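Local coordinates for protein 8-amino-8-demethylriboflavin N,N-dimethyltransferase (Streptomyces davawensis, PDB 4D7K) that catalyses the two S-adenosylmethionine-dependent N-methylations that turn 8-amino-8-demethylriboflavin into the antibiotic roseoflavin, working as a homodimer, at residues E137-F142 with L303-G308; P39-D44 with A54-D59; F192-L197 with Q224-R229; G252-W257 with L281-S286. All coordinates share one frame; numbering follows the deposited sequence.

Interaction 1: residues E137-F142 with L303-G308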
loop_
_atom_site.group_PDB
_atom_site.type_symbol
_atom_site.label_atom_id
_atom_site.label_comp_id
_atom_site.label_asym_id
_atom_site.label_seq_id
_atom_site.Cartn_x
_atom_site.Cartn_y
_atom_site.Cartn_z
ATOM N N GLU A 137 5.781 -25.015 -2.172
ATOM C CA GLU A 137 7.235 -24.883 -2.147
ATOM C C GLU A 137 7.671 -23.584 -1.478
ATOM O O GLU A 137 6.915 -22.617 -1.451
ATOM C CB GLU A 137 7.796 -24.933 -3.568
ATOM C CG GLU A 137 7.455 -26.189 -4.342
ATOM C CD GLU A 137 7.729 -26.036 -5.821
ATOM O OE1 GLU A 137 7.629 -24.895 -6.322
ATOM O OE2 GLU A 137 8.047 -27.050 -6.479
ATOM N N PRO A 138 8.901 -23.555 -0.938
ATOM C CA PRO A 138 9.483 -22.290 -0.479
ATOM C C PRO A 138 9.749 -21.347 -1.651
ATOM O O PRO A 138 9.716 -21.784 -2.804
ATOM C CB PRO A 138 10.788 -22.722 0.200
ATOM C CG PRO A 138 11.102 -24.056 -0.380
ATOM C CD PRO A 138 9.780 -24.703 -0.658
ATOM N N LEU A 139 10.017 -20.079 -1.350
ATOM C CA LEU A 139 10.096 -19.020 -2.356
ATOM C C LEU A 139 11.064 -19.312 -3.499
ATOM O O LEU A 139 10.713 -19.156 -4.668
ATOM C CB LEU A 139 10.488 -17.698 -1.691
ATOM C CG LEU A 139 10.709 -16.509 -2.631
ATOM C CD1 LEU A 139 9.423 -16.103 -3.346
ATOM C CD2 LEU A 139 11.300 -15.335 -1.874
ATOM N N TYR A 140 12.279 -19.731 -3.164
ATOM C CA TYR A 140 13.315 -19.924 -4.172
ATOM C C TYR A 140 13.013 -21.105 -5.095
ATOM O O TYR A 140 13.236 -21.022 -6.303
ATOM C CB TYR A 140 14.675 -20.103 -3.498
ATOM C CG TYR A 140 14.984 -19.010 -2.499
ATOM C CD1 TYR A 140 15.434 -17.764 -2.920
ATOM C CD2 TYR A 140 14.814 -19.218 -1.134
ATOM C CE1 TYR A 140 15.712 -16.758 -2.011
ATOM C CE2 TYR A 140 15.091 -18.217 -0.216
ATOM C CZ TYR A 140 15.540 -16.991 -0.660
ATOM O OH TYR A 140 15.816 -15.995 0.248
ATOM N N ASP A 141 12.503 -22.196 -4.530
ATOM C CA ASP A 141 12.077 -23.341 -5.330
ATOM C C ASP A 141 10.964 -22.926 -6.285
ATOM O O ASP A 141 10.917 -23.362 -7.435
ATOM C CB ASP A 141 11.592 -24.489 -4.439
ATOM C CG ASP A 141 12.720 -25.179 -3.700
ATOM O OD1 ASP A 141 13.795 -24.568 -3.529
ATOM O OD2 ASP A 141 12.526 -26.341 -3.282
ATOM N N PHE A 142 10.067 -22.081 -5.787
ATOM C CA PHE A 142 8.954 -21.561 -6.572
ATOM C C PHE A 142 9.452 -20.733 -7.750
ATOM O O PHE A 142 9.020 -20.921 -8.885
ATOM C CB PHE A 142 8.039 -20.719 -5.678
ATOM C CG PHE A 142 6.887 -20.082 -6.403
ATOM C CD1 PHE A 142 5.679 -20.749 -6.524
ATOM C CD2 PHE A 142 7.003 -18.812 -6.943
ATOM C CE1 PHE A 142 4.614 -20.164 -7.177
ATOM C CE2 PHE A 142 5.944 -18.224 -7.602
ATOM C CZ PHE A 142 4.749 -18.898 -7.719
ATOM N N LEU A 303 9.135 -12.455 7.380
ATOM C CA LEU A 303 8.057 -13.225 7.988
ATOM C C LEU A 303 7.134 -13.828 6.932
ATOM O O LEU A 303 6.637 -14.940 7.088
ATOM C CB LEU A 303 7.261 -12.332 8.941
ATOM C CG LEU A 303 6.533 -12.973 10.119
ATOM C CD1 LEU A 303 6.369 -11.948 11.219
ATOM C CD2 LEU A 303 5.180 -13.496 9.687
ATOM N N VAL A 304 6.908 -13.078 5.860
ATOM C CA VAL A 304 5.984 -13.492 4.815
ATOM C C VAL A 304 6.636 -14.453 3.820
ATOM O O VAL A 304 6.044 -15.463 3.442
ATOM C CB VAL A 304 5.432 -12.265 4.053
ATOM C CG1 VAL A 304 4.682 -12.695 2.808
ATOM C CG2 VAL A 304 4.537 -11.427 4.964
ATOM N N LEU A 305 7.866 -14.145 3.417
ATOM C CA LEU A 305 8.481 -14.821 2.278
ATOM C C LEU A 305 9.327 -16.025 2.659
ATOM O O LEU A 305 9.141 -17.109 2.115
ATOM C CB LEU A 305 9.339 -13.836 1.480
ATOM C CG LEU A 305 8.597 -12.695 0.781
ATOM C CD1 LEU A 305 9.583 -11.722 0.161
ATOM C CD2 LEU A 305 7.642 -13.241 -0.271
ATOM N N VAL A 306 10.259 -15.836 3.586
ATOM C CA VAL A 306 11.228 -16.882 3.889
ATOM C C VAL A 306 11.129 -17.417 5.315
ATOM O O VAL A 306 10.371 -16.903 6.138
ATOM C CB VAL A 306 12.656 -16.384 3.650
ATOM C CG1 VAL A 306 12.834 -16.005 2.190
ATOM C CG2 VAL A 306 12.952 -15.206 4.549
ATOM N N GLU A 307 11.903 -18.458 5.595
ATOM C CA GLU A 307 11.865 -19.123 6.892
ATOM C C GLU A 307 12.953 -18.583 7.820
ATOM O O GLU A 307 12.865 -18.713 9.043
ATOM C CB GLU A 307 12.010 -20.636 6.706
ATOM C CG GLU A 307 11.622 -21.465 7.919
ATOM C CD GLU A 307 12.811 -21.812 8.789
ATOM O OE1 GLU A 307 13.954 -21.517 8.378
ATOM O OE2 GLU A 307 12.605 -22.383 9.881
ATOM N N GLY A 308 13.973 -17.965 7.233
ATOM C CA GLY A 308 15.078 -17.412 7.993
ATOM C C GLY A 308 14.684 -16.217 8.843
ATOM O O GLY A 308 13.632 -15.609 8.634
HETATM O O HOH W 1 10.006 -19.371 1.253
#
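Leu-139 and Leu-305 are joined by one water molecule, the polar link of this contact. The backbone N of Leu-139 gives its hydrogen to the water over 2.7 Å, and the same water donates to the carbonyl O of Leu-305 at 2.6 Å. The first amide of helix 139-144, just past the N-cap residue Pro-138, thus reaches a carbonyl near the C-terminal end of helix 293-305. One turn on, Phe-142 N bonds back to Pro-138 O at 3.0 Å, which opens helix 139-144.

The apolar part lies beside that bridge. Leu-139 points its side chain at the other segment; with CG anti to the backbone N (chi1 176°), its CD2 branch comes within 4.2 Å of Leu-305 CB. More loosely, Leu-139 CD2 also lies 4.4 Å from Val-306 CG1. That same valine methyl takes the tyrosine: Tyr-140 OH sits 3.6 Å from Val-306 CG1, and Tyr-140 CE2 lies 4.0 Å from it. The methyl meets the ring obliquely, at its hydroxyl end. Tyr-140 is exposed, whereas Leu-139 and Leu-305 are buried.

Both segments belong to the O-methyltransferase domain. Around them, Leu-139 rests on Phe-131 of helix 131-134, whereas Val-304 and Leu-305 lean on Tyr-117 of helix 111-118. At the far end Leu-303 packs on helix 120-126, and its carbonyl O is hydrogen-bonded by Arg-62 of the second subunit, which puts helix 293-305 at the dimer interface.

Interaction 2: residues P39-D44 with A54-D59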
loop_
_atom_site.group_PDB
_atom_site.type_symbol
_atom_site.label_atom_id
_atom_site.label_comp_id
_atom_site.label_asym_id
_atom_site.label_seq_id
_atom_site.Cartn_x
_atom_site.Cartn_y
_atom_site.Cartn_z
ATOM N N PRO A 39 5.173 2.435 -19.424
ATOM C CA PRO A 39 6.336 3.331 -19.429
ATOM C C PRO A 39 7.227 3.119 -20.641
ATOM O O PRO A 39 7.740 4.084 -21.205
ATOM C CB PRO A 39 7.085 2.947 -18.151
ATOM C CG PRO A 39 6.059 2.320 -17.278
ATOM C CD PRO A 39 5.153 1.591 -18.215
ATOM N N ASP A 40 7.402 1.859 -21.029
ATOM C CA ASP A 40 8.242 1.509 -22.162
ATOM C C ASP A 40 7.602 1.956 -23.481
ATOM O O ASP A 40 8.292 2.376 -24.415
ATOM C CB ASP A 40 8.508 -0.000 -22.164
ATOM C CG ASP A 40 9.057 -0.497 -20.829
ATOM O OD1 ASP A 40 10.292 -0.482 -20.646
ATOM O OD2 ASP A 40 8.255 -0.894 -19.958
ATOM N N LEU A 41 6.277 1.875 -23.549
ATOM C CA LEU A 41 5.544 2.343 -24.719
ATOM C C LEU A 41 5.628 3.867 -24.850
ATOM O O LEU A 41 5.481 4.409 -25.938
ATOM C CB LEU A 41 4.076 1.901 -24.651
ATOM C CG LEU A 41 3.736 0.439 -24.948
ATOM C CD1 LEU A 41 2.302 0.142 -24.544
ATOM C CD2 LEU A 41 3.952 0.127 -26.423
ATOM N N LEU A 42 5.864 4.552 -23.735
ATOM C CA LEU A 42 5.933 6.009 -23.743
ATOM C C LEU A 42 7.378 6.512 -23.715
ATOM O O LEU A 42 7.625 7.714 -23.601
ATOM C CB LEU A 42 5.156 6.577 -22.556
ATOM C CG LEU A 42 3.635 6.401 -22.556
ATOM C CD1 LEU A 42 3.056 6.684 -21.168
ATOM C CD2 LEU A 42 3.008 7.322 -23.585
ATOM N N ALA A 43 8.326 5.588 -23.836
ATOM C CA ALA A 43 9.746 5.905 -23.690
ATOM C C ALA A 43 10.258 6.933 -24.693
ATOM O O ALA A 43 11.254 7.603 -24.432
ATOM C CB ALA A 43 10.577 4.633 -23.801
ATOM N N ASP A 44 9.591 7.054 -25.837
ATOM C CA ASP A 44 10.089 7.921 -26.901
ATOM C C ASP A 44 9.206 9.139 -27.160
ATOM O O ASP A 44 9.433 9.869 -28.121
ATOM C CB ASP A 44 10.252 7.124 -28.199
ATOM C CG ASP A 44 11.387 6.120 -28.127
ATOM O OD1 ASP A 44 12.183 6.189 -27.167
ATOM O OD2 ASP A 44 11.491 5.268 -29.036
ATOM N N ALA A 54 -4.781 0.293 -28.501
ATOM C CA ALA A 54 -4.457 -0.707 -29.517
ATOM C C ALA A 54 -3.151 -1.413 -29.186
ATOM O O ALA A 54 -3.003 -2.611 -29.425
ATOM C CB ALA A 54 -4.376 -0.060 -30.895
ATOM N N ALA A 55 -2.207 -0.663 -28.630
ATOM C CA ALA A 55 -0.904 -1.206 -28.268
ATOM C C ALA A 55 -0.973 -2.205 -27.110
ATOM O O ALA A 55 -0.112 -3.081 -26.988
ATOM C CB ALA A 55 0.053 -0.072 -27.923
ATOM N N THR A 56 -1.984 -2.067 -26.256
ATOM C CA THR A 56 -2.131 -2.942 -25.093
ATOM C C THR A 56 -3.320 -3.895 -25.235
ATOM O O THR A 56 -3.473 -4.836 -24.453
ATOM C CB THR A 56 -2.293 -2.124 -23.792
ATOM O OG1 THR A 56 -3.441 -1.277 -23.895
ATOM C CG2 THR A 56 -1.063 -1.259 -23.533
ATOM N N GLY A 57 -4.158 -3.660 -26.237
ATOM C CA GLY A 57 -5.357 -4.461 -26.404
ATOM C C GLY A 57 -6.363 -4.167 -25.305
ATOM O O GLY A 57 -7.009 -5.071 -24.778
ATOM N N SER A 58 -6.494 -2.890 -24.961
ATOM C CA SER A 58 -7.346 -2.468 -23.855
ATOM C C SER A 58 -8.599 -1.736 -24.314
ATOM O O SER A 58 -8.632 -1.152 -25.396
ATOM C CB SER A 58 -6.564 -1.558 -22.905
ATOM O OG SER A 58 -5.417 -2.213 -22.397
ATOM N N ASP A 59 -9.629 -1.768 -23.478
ATOM C CA ASP A 59 -10.771 -0.891 -23.661
ATOM C C ASP A 59 -10.296 0.545 -23.459
ATOM O O ASP A 59 -9.720 0.860 -22.419
ATOM C CB ASP A 59 -11.893 -1.241 -22.679
ATOM C CG ASP A 59 -13.041 -0.250 -22.725
ATOM O OD1 ASP A 59 -13.883 -0.348 -23.644
ATOM O OD2 ASP A 59 -13.107 0.625 -21.835
#
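Thr-56 OG1 is gripped by two partners, the Ser-58 hydroxyl and the Leu-52 carbonyl, while CG2 of the same side chain meets Leu-41. Ser-58 OG donates to Thr-56 OG1 over 2.7 Å, and the bond to Leu-52 O ties the threonine one turn back into helix 49-56. Held this way, OG1 stays between the backbone N and the carbonyl carbon (chi1 59°), and CG2 is left anti to the carbonyl carbon, where the leucine can reach it.

Across the contact everything is apolar and carried by one side chain. Leu-41, in the last turn of helix 38-41, projects toward the other helix and uses both branches. Its CD1 lies 3.8 Å from Thr-56 CG2. Leu-41 CD1 is also 4.1 Å from Ala-55 CB, and CD2 approaches that same methyl. The short alanine lets the forked end come close. With Leu-41 and Ala-55 both exposed, this is a small surface patch, and no hydrogen bond crosses it.

Just beyond, Gly-57 leaves the helix with positive phi. Asp-59 then caps the next helix, its OD2 accepting from Arg-62 N, while Ser-58 packs on Val-124 of the second subunit. The contact joins short helix 38-41 to helix 49-56, the first of a helix-turn-helix pair with 60-72, consistent with the winged-helix fold of O-methyltransferase dimerisation domains.

Interaction 3: residues F192-L197 with Q224-R229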
loop_
_atom_site.group_PDB
_atom_site.type_symbol
_atom_site.label_atom_id
_atom_site.label_comp_id
_atom_site.label_asym_id
_atom_site.label_seq_id
_atom_site.Cartn_x
_atom_site.Cartn_y
_atom_site.Cartn_z
ATOM N N PHE A 192 28.169 -4.969 -4.265
ATOM C CA PHE A 192 28.695 -4.368 -3.043
ATOM C C PHE A 192 30.205 -4.167 -3.116
ATOM O O PHE A 192 30.711 -3.082 -2.827
ATOM C CB PHE A 192 28.352 -5.227 -1.825
ATOM C CG PHE A 192 28.972 -4.736 -0.549
ATOM C CD1 PHE A 192 28.470 -3.614 0.089
ATOM C CD2 PHE A 192 30.055 -5.389 0.010
ATOM C CE1 PHE A 192 29.036 -3.155 1.263
ATOM C CE2 PHE A 192 30.627 -4.934 1.184
ATOM C CZ PHE A 192 30.116 -3.816 1.810
ATOM N N LEU A 193 30.913 -5.226 -3.496
ATOM C CA LEU A 193 32.365 -5.188 -3.633
ATOM C C LEU A 193 32.816 -4.065 -4.562
ATOM O O LEU A 193 33.817 -3.396 -4.295
ATOM C CB LEU A 193 32.877 -6.533 -4.152
ATOM C CG LEU A 193 34.388 -6.735 -4.220
ATOM C CD1 LEU A 193 34.993 -6.588 -2.838
ATOM C CD2 LEU A 193 34.712 -8.100 -4.810
ATOM N N ALA A 194 32.068 -3.858 -5.645
ATOM C CA ALA A 194 32.363 -2.788 -6.597
ATOM C C ALA A 194 32.224 -1.410 -5.957
ATOM O O ALA A 194 33.043 -0.521 -6.195
ATOM C CB ALA A 194 31.457 -2.892 -7.813
ATOM N N GLY A 195 31.185 -1.240 -5.143
ATOM C CA GLY A 195 30.962 0.016 -4.442
ATOM C C GLY A 195 32.094 0.362 -3.489
ATOM O O GLY A 195 32.548 1.505 -3.429
ATOM N N VAL A 196 32.552 -0.640 -2.742
ATOM C CA VAL A 196 33.621 -0.458 -1.767
ATOM C C VAL A 196 34.953 -0.154 -2.442
ATOM O O VAL A 196 35.701 0.710 -1.988
ATOM C CB VAL A 196 33.774 -1.705 -0.874
ATOM C CG1 VAL A 196 34.880 -1.503 0.131
ATOM C CG2 VAL A 196 32.467 -2.012 -0.163
ATOM N N LEU A 197 35.247 -0.857 -3.531
ATOM C CA LEU A 197 36.496 -0.641 -4.260
ATOM C C LEU A 197 36.554 0.735 -4.928
ATOM O O LEU A 197 37.636 1.252 -5.209
ATOM C CB LEU A 197 36.701 -1.734 -5.310
ATOM C CG LEU A 197 37.610 -2.903 -4.913
ATOM C CD1 LEU A 197 36.994 -3.726 -3.797
ATOM C CD2 LEU A 197 37.918 -3.781 -6.112
ATOM N N GLN A 224 32.536 -2.217 -15.077
ATOM C CA GLN A 224 33.042 -1.280 -14.076
ATOM C C GLN A 224 34.570 -1.207 -14.108
ATOM O O GLN A 224 35.179 -0.539 -13.272
ATOM C CB GLN A 224 32.572 -1.682 -12.672
ATOM C CG GLN A 224 31.060 -1.808 -12.510
ATOM C CD GLN A 224 30.342 -0.471 -12.572
ATOM O OE1 GLN A 224 30.541 0.397 -11.719
ATOM N NE2 GLN A 224 29.498 -0.298 -13.584
ATOM N N ASN A 225 35.174 -1.892 -15.076
ATOM C CA ASN A 225 36.631 -1.992 -15.181
ATOM C C ASN A 225 37.291 -2.390 -13.860
ATOM O O ASN A 225 38.240 -1.749 -13.410
ATOM C CB ASN A 225 37.227 -0.674 -15.679
ATOM C CG ASN A 225 36.932 -0.415 -17.143
ATOM O OD1 ASN A 225 37.643 -0.896 -18.024
ATOM N ND2 ASN A 225 35.884 0.352 -17.409
ATOM N N LEU A 226 36.777 -3.446 -13.242
ATOM C CA LEU A 226 37.324 -3.934 -11.982
ATOM C C LEU A 226 37.899 -5.332 -12.135
ATOM O O LEU A 226 38.201 -5.998 -11.146
ATOM C CB LEU A 226 36.251 -3.926 -10.902
ATOM C CG LEU A 226 35.812 -2.538 -10.441
ATOM C CD1 LEU A 226 34.764 -2.666 -9.360
ATOM C CD2 LEU A 226 37.012 -1.746 -9.944
ATOM N N THR A 227 38.052 -5.764 -13.382
ATOM C CA THR A 227 38.503 -7.114 -13.699
ATOM C C THR A 227 39.901 -7.408 -13.155
ATOM O O THR A 227 40.192 -8.530 -12.740
ATOM C CB THR A 227 38.483 -7.342 -15.223
ATOM O OG1 THR A 227 37.143 -7.183 -15.705
ATOM C CG2 THR A 227 38.987 -8.738 -15.581
ATOM N N GLU A 228 40.757 -6.394 -13.135
ATOM C CA GLU A 228 42.131 -6.585 -12.690
ATOM C C GLU A 228 42.280 -6.396 -11.179
ATOM O O GLU A 228 43.341 -6.666 -10.617
ATOM C CB GLU A 228 43.062 -5.628 -13.435
ATOM C CG GLU A 228 44.392 -6.242 -13.835
ATOM C CD GLU A 228 44.258 -7.269 -14.950
ATOM O OE1 GLU A 228 43.189 -7.321 -15.598
ATOM O OE2 GLU A 228 45.229 -8.023 -15.180
ATOM N N ARG A 229 41.217 -5.947 -10.523
ATOM C CA ARG A 229 41.270 -5.680 -9.088
ATOM C C ARG A 229 40.481 -6.700 -8.272
ATOM O O ARG A 229 40.615 -6.761 -7.049
ATOM C CB ARG A 229 40.757 -4.267 -8.790
ATOM C CG ARG A 229 41.667 -3.153 -9.298
ATOM C CD ARG A 229 41.049 -1.787 -9.049
ATOM N NE ARG A 229 40.802 -1.557 -7.628
ATOM C CZ ARG A 229 40.010 -0.604 -7.148
ATOM N NH1 ARG A 229 39.373 0.214 -7.975
ATOM N NH2 ARG A 229 39.848 -0.473 -5.838
#
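Arg-229 reaches over to Leu-197 and bonds its carbonyl. NH2 does most of the work: it donates to Leu-197 O at 2.9 Å with an N-H...O angle of 158°, and NH1 adds a weak bond to the same oxygen at 3.4 Å. That oxygen lies at the guanidinium edge, in its plane, though NH2 is tilted 26° from the carbonyl plane. The strongest polar partner of NH2 is the carbonyl O of Ser-203, with Val-200 O a weak third, so one nitrogen gathers carbonyls from the end of helix 191-199 and the turn beyond it. NE is hydrogen-bonded too, outside the two segments. In the backbone, Arg-229 N is satisfied by Leu-226 O at 3.1 Å, and Ala-194 O accepts the hydroxyl of Thr-198.

A bend at chi3 (59°) folds the arginine over the leucine. Leu-197 CB, 3.4 Å from Arg-229 NH2, and Leu-197 CD2 cover one face of the guanidinium, which fixes its rotation between hydrocarbon and carbonyl edge.

Leu-226, Ala-194 and Leu-197 form a buried apolar packing. Leu-226 CD1 rests on Ala-194 CB at 3.7 Å, and Leu-226 CD2 stands 4.4 Å from Leu-197 CD2.

Asn-225, with positive phi, closes helix 214-223 in a Schellman motif; the chain then turns into the edge strand 230-234. Helix 191-199 packed against this turn belongs to the Rossmann-like alpha/beta fold of class I methyltransferases.

Interaction 4: residues G252-W257 with L281-S286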
loop_
_atom_site.group_PDB
_atom_site.type_symbol
_atom_site.label_atom_id
_atom_site.label_comp_id
_atom_site.label_asym_id
_atom_site.label_seq_id
_atom_site.Cartn_x
_atom_site.Cartn_y
_atom_site.Cartn_z
ATOM N N GLY A 252 23.922 -10.843 4.061
ATOM C CA GLY A 252 22.688 -11.582 3.864
ATOM C C GLY A 252 22.930 -13.037 3.521
ATOM O O GLY A 252 22.418 -13.548 2.524
ATOM N N VAL A 253 23.717 -13.709 4.355
ATOM C CA VAL A 253 24.085 -15.095 4.106
ATOM C C VAL A 253 23.616 -16.011 5.232
ATOM O O VAL A 253 22.929 -17.006 4.995
ATOM C CB VAL A 253 25.610 -15.242 3.939
ATOM C CG1 VAL A 253 25.987 -16.705 3.762
ATOM C CG2 VAL A 253 26.098 -14.404 2.762
ATOM N N LEU A 254 23.983 -15.657 6.459
ATOM C CA LEU A 254 23.715 -16.495 7.621
ATOM C C LEU A 254 22.266 -16.391 8.088
ATOM O O LEU A 254 21.885 -16.994 9.090
ATOM C CB LEU A 254 24.657 -16.115 8.762
ATOM C CG LEU A 254 26.120 -15.966 8.344
ATOM C CD1 LEU A 254 26.971 -15.486 9.508
ATOM C CD2 LEU A 254 26.644 -17.281 7.793
ATOM N N GLU A 255 21.466 -15.623 7.355
ATOM C CA GLU A 255 20.064 -15.418 7.696
ATOM C C GLU A 255 19.253 -16.710 7.609
ATOM O O GLU A 255 18.318 -16.916 8.385
ATOM C CB GLU A 255 19.452 -14.354 6.783
ATOM C CG GLU A 255 20.011 -12.960 7.007
ATOM C CD GLU A 255 19.671 -12.008 5.879
ATOM O OE1 GLU A 255 19.367 -12.489 4.768
ATOM O OE2 GLU A 255 19.707 -10.780 6.102
ATOM N N ASP A 256 19.612 -17.579 6.669
ATOM C CA ASP A 256 18.884 -18.828 6.478
ATOM C C ASP A 256 19.748 -20.055 6.768
ATOM O O ASP A 256 19.309 -21.190 6.575
ATOM C CB ASP A 256 18.322 -18.906 5.055
ATOM C CG ASP A 256 19.386 -18.700 3.997
ATOM O OD1 ASP A 256 20.419 -18.070 4.304
ATOM O OD2 ASP A 256 19.185 -19.166 2.856
ATOM N N TRP A 257 20.974 -19.827 7.229
ATOM C CA TRP A 257 21.837 -20.923 7.659
ATOM C C TRP A 257 21.516 -21.323 9.094
ATOM O O TRP A 257 21.203 -20.473 9.929
ATOM C CB TRP A 257 23.316 -20.541 7.547
ATOM C CG TRP A 257 23.885 -20.653 6.167
ATOM C CD1 TRP A 257 23.282 -20.293 4.999
ATOM C CD2 TRP A 257 25.173 -21.172 5.808
ATOM N NE1 TRP A 257 24.116 -20.548 3.936
ATOM C CE2 TRP A 257 25.284 -21.090 4.408
ATOM C CE3 TRP A 257 26.244 -21.697 6.539
ATOM C CZ2 TRP A 257 26.419 -21.512 3.721
ATOM C CZ3 TRP A 257 27.372 -22.116 5.855
ATOM C CH2 TRP A 257 27.451 -22.020 4.461
ATOM N N LEU A 281 36.107 -9.294 10.447
ATOM C CA LEU A 281 34.955 -9.884 9.785
ATOM C C LEU A 281 33.796 -8.908 9.933
ATOM O O LEU A 281 33.386 -8.596 11.048
ATOM C CB LEU A 281 34.603 -11.247 10.387
ATOM C CG LEU A 281 33.256 -11.860 9.991
ATOM C CD1 LEU A 281 33.151 -12.040 8.483
ATOM C CD2 LEU A 281 33.051 -13.187 10.703
ATOM N N LEU A 282 33.289 -8.406 8.813
ATOM C CA LEU A 282 32.190 -7.445 8.840
ATOM C C LEU A 282 30.892 -8.104 8.392
ATOM O O LEU A 282 30.764 -8.509 7.238
ATOM C CB LEU A 282 32.501 -6.238 7.951
ATOM C CG LEU A 282 33.894 -5.616 8.094
ATOM C CD1 LEU A 282 34.072 -4.492 7.092
ATOM C CD2 LEU A 282 34.142 -5.121 9.520
ATOM N N ILE A 283 29.934 -8.219 9.304
ATOM C CA ILE A 283 28.654 -8.823 8.961
ATOM C C ILE A 283 27.593 -7.748 8.760
ATOM O O ILE A 283 27.278 -6.981 9.667
ATOM C CB ILE A 283 28.185 -9.820 10.035
ATOM C CG1 ILE A 283 29.256 -10.888 10.268
ATOM C CG2 ILE A 283 26.880 -10.478 9.611
ATOM C CD1 ILE A 283 28.850 -11.960 11.256
ATOM N N LEU A 284 27.053 -7.698 7.551
ATOM C CA LEU A 284 26.058 -6.700 7.196
ATOM C C LEU A 284 24.665 -7.310 7.312
ATOM O O LEU A 284 24.338 -8.267 6.615
ATOM C CB LEU A 284 26.311 -6.166 5.781
ATOM C CG LEU A 284 27.382 -5.082 5.578
ATOM C CD1 LEU A 284 28.742 -5.489 6.119
ATOM C CD2 LEU A 284 27.498 -4.726 4.106
ATOM N N ASP A 285 23.853 -6.759 8.206
ATOM C CA ASP A 285 22.535 -7.319 8.470
ATOM C C ASP A 285 21.672 -6.331 9.244
ATOM O O ASP A 285 22.142 -5.274 9.664
ATOM C CB ASP A 285 22.662 -8.632 9.254
ATOM C CG ASP A 285 21.461 -9.550 9.073
ATOM O OD1 ASP A 285 20.442 -9.111 8.499
ATOM O OD2 ASP A 285 21.536 -10.716 9.515
ATOM N N SER A 286 20.401 -6.678 9.412
ATOM C CA SER A 286 19.529 -5.965 10.331
ATOM C C SER A 286 19.573 -6.678 11.677
ATOM O O SER A 286 19.402 -7.895 11.747
ATOM C CB SER A 286 18.100 -5.900 9.793
ATOM O OG SER A 286 17.256 -5.184 10.677
#
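Glu-255 and Asp-285 are swung together by their first torsions: the glutamate has CG beside its backbone N (chi1 -67°) and stays extended beyond it, while the aspartate has CG anti to the backbone N (chi1 -156°). The place is at the C-terminal ends of the strands in the Rossmann-like methyltransferase sheet, where the loop after strand 247-251 bends over the C-terminal part of neighbouring strand 280-285. Relatives in this O-methyltransferase family often carry a general-base histidine just before the Asp-Trp pair; here the position holds a glutamate, to which no role is assigned.

The two carboxylates arrive from opposite directions with their planes 54° apart. Glu-255 OE2 stands 3.0 Å from Asp-285 OD1, a close approach of two acceptors that is not a hydrogen bond. Glu-255 CG also lies 3.7 Å from Asp-285 OD2, and His-310 packs against both side chains.

One residue earlier in the loop the contact turns apolar. Leu-254 points toward the strand and its CD1 meets Ile-283 CD1 at 4.4 Å; Trp-316 of helix 313-322 touches both residues. Leu-254 lies about 7 Å, side chain to side chain, from Phe-237, a predicted S-adenosylmethionine-binding residue. Gly-252, with positive phi, starts the turn, its N 3.7 Å from Leu-284 O.

Asp-285 OD1 also has a local donor: Ser-286 N makes a short, bent bond to it of 2.6 Å, from above the carboxylate plane.

How the interactions relate
Interaction 2 comes first along the chain and stands apart in the dimerisation domain, its centre 34 to 42 Å from the others. The remaining three share the methyltransferase domain. The segments of interaction 1 bracket both interaction 3 and interaction 4, which follow one another in sequence. Interactions 3 and 4 have centres 21 Å apart yet touch, Phe-192 CE1 lying 3.6 Å from Leu-284 CD2, so a helix on the sheet meets a central strand. Strand 280-285 of interaction 4 leads on to helix 293-305 of interaction 1, about 17 Å away between centres and about 3 Å between nearest atoms. Interactions 1 and 2 both reach the second subunit, so both domains take part in the dimer interface.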